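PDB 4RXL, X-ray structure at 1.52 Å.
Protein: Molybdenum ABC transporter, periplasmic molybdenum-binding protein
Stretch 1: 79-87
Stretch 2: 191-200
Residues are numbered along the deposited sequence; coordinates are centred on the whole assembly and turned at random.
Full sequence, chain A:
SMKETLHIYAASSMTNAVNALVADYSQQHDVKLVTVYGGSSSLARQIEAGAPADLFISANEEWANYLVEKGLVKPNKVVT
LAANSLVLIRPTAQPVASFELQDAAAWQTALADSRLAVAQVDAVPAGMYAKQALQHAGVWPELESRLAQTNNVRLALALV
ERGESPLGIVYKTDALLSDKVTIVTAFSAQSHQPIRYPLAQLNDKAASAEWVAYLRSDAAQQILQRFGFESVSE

Stretch 1, residues 79-87: VTLAANSLV
Stretch 2 (191-200) SHQPIRYPLA

Antiparallel strands distant in sequence are often knitted together even where one of them is irregular, and this pair from a periplasmic molybdenum-binding protein shows how. Residues 79-84 run against 195-200 with 137° between their N-to-C directions and a closest axial approach of 4.3 Å. The register places V79 opposite L199 (CA to CA 5.4 Å), T80 opposite P198 (CA to CA 4.2 Å) and A83 opposite R196 (CA to CA 4.4 Å). Most residues are extended, for example V79 at phi/psi -135/151, T80 at -86/132, A83 at -130/170 and Y197 at -108/101. Within the paired strands the exception is L81, at -97/-38, and the pairing shifts by one residue around it: the three steps from T80 to A83 are matched by only two from P198 to R196.

The ladder accommodates this step. V79 and L199 form a reciprocal pair, V79 N to L199 O at 3.0 Å and L199 N to V79 O at 2.8 Å. At the irregularity, two successive residues share one partner: L81 N donates to Y197 O at 2.8 Å, whereas Y197 N donates to A82 O at 2.9 Å. A82 N is left without a partner. Beyond it, N84 N donates to I195 O at 3.2 Å, and A83 CA makes a CA-H...O contact with the same I195 O at 3.2 Å. Between N84 and I195 a water also bridges the backbones: it donates to N84 O at 2.8 Å and accepts from I195 N at 2.9 Å.

V79, A82, N84, I195, Y197 and L199 share one face. V79 (chi1 m) brings CG2 to 4.2 Å from CD2 of L199 (t, p), an apolar contact. Y197 (chi1 m, chi2 78°) lays its ring along the neighbouring strand, with Y197 CD1 4.3 Å from A82 CB; N84 CB lies at the ring edge, near its plane. Its hydroxyl accepts from the amide of N84 (chi1 -142°, chi2 -31°), N84 ND2 to Y197 OH at 3.0 Å, while N84 OD1 receives S85 N at 3.0 Å, so both ends of the amide are used. I195 (m, t) extends to L86 (t, p), its CD1 4.1 Å from L86 CB.

On the other face lie T80, A83, R196 and P198. R196 (m, m, t, chi4 -86°) folds back so that R196 NH2 donates a hydrogen bond to the carbonyl of the preceding residue, I195 O, at 2.9 Å, and R196 NH2 lies 3.3 Å from A83 CB. Farther along, H192 (chi1 p, chi2 80°) places NE2 3.7 Å from L86 CB; a second water links H192 NE2, at 2.7 Å, to L86 N, at 3.0 Å.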

# COMPACT_ATOMS: atom_id res chain seq x y z
N VAL A 79 -3.86 14.13 -7.57
CA VAL A 79 -3.13 13.70 -8.78
C VAL A 79 -2.60 12.30 -8.52
O VAL A 79 -2.36 11.95 -7.39
CB VAL A 79 -1.98 14.65 -9.16
CG1 VAL A 79 -2.50 16.08 -9.31
CG2 VAL A 79 -0.85 14.60 -8.15
N THR A 80 -2.45 11.47 -9.53
CA THR A 80 -1.93 10.12 -9.29
C THR A 80 -0.41 10.15 -9.31
O THR A 80 0.22 10.72 -10.20
CB THR A 80 -2.45 9.10 -10.32
OG1 THR A 80 -3.86 9.24 -10.44
CG2 THR A 80 -2.13 7.70 -9.88
N LEU A 81 0.16 9.54 -8.29
CA LEU A 81 1.59 9.59 -8.05
C LEU A 81 2.35 8.35 -8.58
O LEU A 81 3.49 8.45 -9.04
CB LEU A 81 1.78 9.70 -6.55
CG LEU A 81 3.17 9.97 -6.03
CD1 LEU A 81 3.71 11.25 -6.65
CD2 LEU A 81 3.09 10.08 -4.53
N ALA A 82 1.75 7.17 -8.47
CA ALA A 82 2.48 5.93 -8.67
C ALA A 82 1.50 4.77 -8.80
O ALA A 82 0.33 4.89 -8.47
CB ALA A 82 3.38 5.70 -7.47
N ALA A 83 2.02 3.63 -9.24
CA ALA A 83 1.26 2.39 -9.29
C ALA A 83 2.04 1.27 -8.64
O ALA A 83 3.22 1.41 -8.30
CB ALA A 83 0.90 2.04 -10.72
N ASN A 84 1.37 0.14 -8.44
CA ASN A 84 2.01 -1.00 -7.80
C ASN A 84 1.43 -2.27 -8.38
O ASN A 84 0.53 -2.22 -9.22
CB ASN A 84 1.84 -0.93 -6.27
CG ASN A 84 3.07 -1.40 -5.49
OD1 ASN A 84 3.83 -2.28 -5.94
ND2 ASN A 84 3.22 -0.88 -4.28
N SER A 85 1.97 -3.41 -7.94
CA SER A 85 1.37 -4.70 -8.22
C SER A 85 1.28 -5.45 -6.91
O SER A 85 1.85 -5.07 -5.88
CB SER A 85 2.15 -5.46 -9.27
OG SER A 85 3.42 -5.80 -8.79
N LEU A 86 0.53 -6.55 -6.94
CA LEU A 86 0.22 -7.35 -5.76
C LEU A 86 0.89 -8.73 -5.88
O LEU A 86 0.88 -9.36 -6.95
CB LEU A 86 -1.30 -7.53 -5.67
CG LEU A 86 -1.92 -7.85 -4.32
CD1 LEU A 86 -1.92 -6.62 -3.44
CD2 LEU A 86 -3.34 -8.34 -4.52
N VAL A 87 1.47 -9.18 -4.76
CA VAL A 87 2.20 -10.43 -4.72
C VAL A 87 1.84 -11.30 -3.53
O VAL A 87 1.31 -10.84 -2.51
CB VAL A 87 3.72 -10.19 -4.74
CG1 VAL A 87 4.11 -9.47 -6.03
CG2 VAL A 87 4.19 -9.40 -3.53
N SER A 191 -6.90 -9.73 -12.00
CA SER A 191 -7.40 -10.24 -10.70
C SER A 191 -7.86 -9.21 -9.69
O SER A 191 -8.54 -9.56 -8.71
CB SER A 191 -6.36 -11.16 -10.09
OG SER A 191 -5.34 -10.41 -9.51
N HIS A 192 -7.51 -7.95 -9.89
CA HIS A 192 -7.91 -6.88 -8.97
C HIS A 192 -7.91 -5.54 -9.71
O HIS A 192 -7.38 -5.46 -10.82
CB HIS A 192 -6.97 -6.82 -7.74
CG HIS A 192 -5.52 -6.67 -8.09
ND1 HIS A 192 -4.97 -5.45 -8.42
CD2 HIS A 192 -4.53 -7.58 -8.24
CE1 HIS A 192 -3.69 -5.61 -8.71
NE2 HIS A 192 -3.40 -6.89 -8.60
N GLN A 193 -8.47 -4.52 -9.09
CA GLN A 193 -8.40 -3.20 -9.65
C GLN A 193 -6.96 -2.73 -9.71
O GLN A 193 -6.17 -2.99 -8.83
CB GLN A 193 -9.22 -2.23 -8.81
CG GLN A 193 -10.72 -2.30 -9.08
CD GLN A 193 -11.10 -1.79 -10.46
OE1 GLN A 193 -11.50 -2.55 -11.34
NE2 GLN A 193 -10.93 -0.51 -10.67
N PRO A 194 -6.61 -2.02 -10.76
CA PRO A 194 -5.26 -1.47 -10.85
C PRO A 194 -4.89 -0.66 -9.61
O PRO A 194 -5.65 0.19 -9.16
CB PRO A 194 -5.32 -0.58 -12.10
CG PRO A 194 -6.44 -1.12 -12.92
CD PRO A 194 -7.43 -1.70 -11.95
N ILE A 195 -3.73 -0.96 -9.04
CA ILE A 195 -3.25 -0.29 -7.83
C ILE A 195 -2.62 1.05 -8.17
O ILE A 195 -1.67 1.11 -8.93
CB ILE A 195 -2.24 -1.15 -7.10
CG1 ILE A 195 -2.88 -2.49 -6.76
CG2 ILE A 195 -1.72 -0.44 -5.86
CD1 ILE A 195 -1.87 -3.59 -6.51
N ARG A 196 -3.22 2.12 -7.65
CA ARG A 196 -2.84 3.47 -7.98
C ARG A 196 -2.85 4.28 -6.69
O ARG A 196 -3.73 4.08 -5.84
CB ARG A 196 -3.81 4.10 -8.96
CG ARG A 196 -3.93 3.36 -10.28
CD ARG A 196 -2.72 3.57 -11.17
NE ARG A 196 -2.87 2.87 -12.46
CZ ARG A 196 -2.55 1.59 -12.69
NH1 ARG A 196 -2.76 1.10 -13.91
NH2 ARG A 196 -2.03 0.78 -11.74
N TYR A 197 -1.84 5.15 -6.53
CA TYR A 197 -1.66 5.99 -5.36
C TYR A 197 -1.94 7.45 -5.66
O TYR A 197 -1.11 8.13 -6.23
CB TYR A 197 -0.20 5.93 -4.88
CG TYR A 197 0.21 4.61 -4.30
CD1 TYR A 197 0.49 3.56 -5.11
CD2 TYR A 197 0.36 4.42 -2.90
CE1 TYR A 197 0.85 2.32 -4.58
CE2 TYR A 197 0.75 3.22 -2.38
CZ TYR A 197 1.02 2.16 -3.22
OH TYR A 197 1.39 0.93 -2.72
N PRO A 198 -3.11 7.94 -5.28
CA PRO A 198 -3.32 9.37 -5.40
C PRO A 198 -2.62 10.18 -4.32
O PRO A 198 -2.46 9.74 -3.19
CB PRO A 198 -4.83 9.53 -5.24
CG PRO A 198 -5.26 8.34 -4.47
CD PRO A 198 -4.30 7.22 -4.81
N LEU A 199 -2.26 11.41 -4.67
CA LEU A 199 -1.72 12.38 -3.76
C LEU A 199 -2.75 13.49 -3.69
O LEU A 199 -3.06 14.12 -4.72
CB LEU A 199 -0.40 12.90 -4.30
CG LEU A 199 0.19 14.19 -3.74
CD1 LEU A 199 0.60 14.00 -2.28
CD2 LEU A 199 1.36 14.63 -4.60
N ALA A 200 -3.28 13.72 -2.49
CA ALA A 200 -4.28 14.76 -2.27
C ALA A 200 -3.69 15.94 -1.52
O ALA A 200 -3.03 15.76 -0.49
CB ALA A 200 -5.45 14.17 -1.50
O HOH W 1 -1.97 -3.04 -10.09
O HOH W 2 -0.88 -7.47 -9.39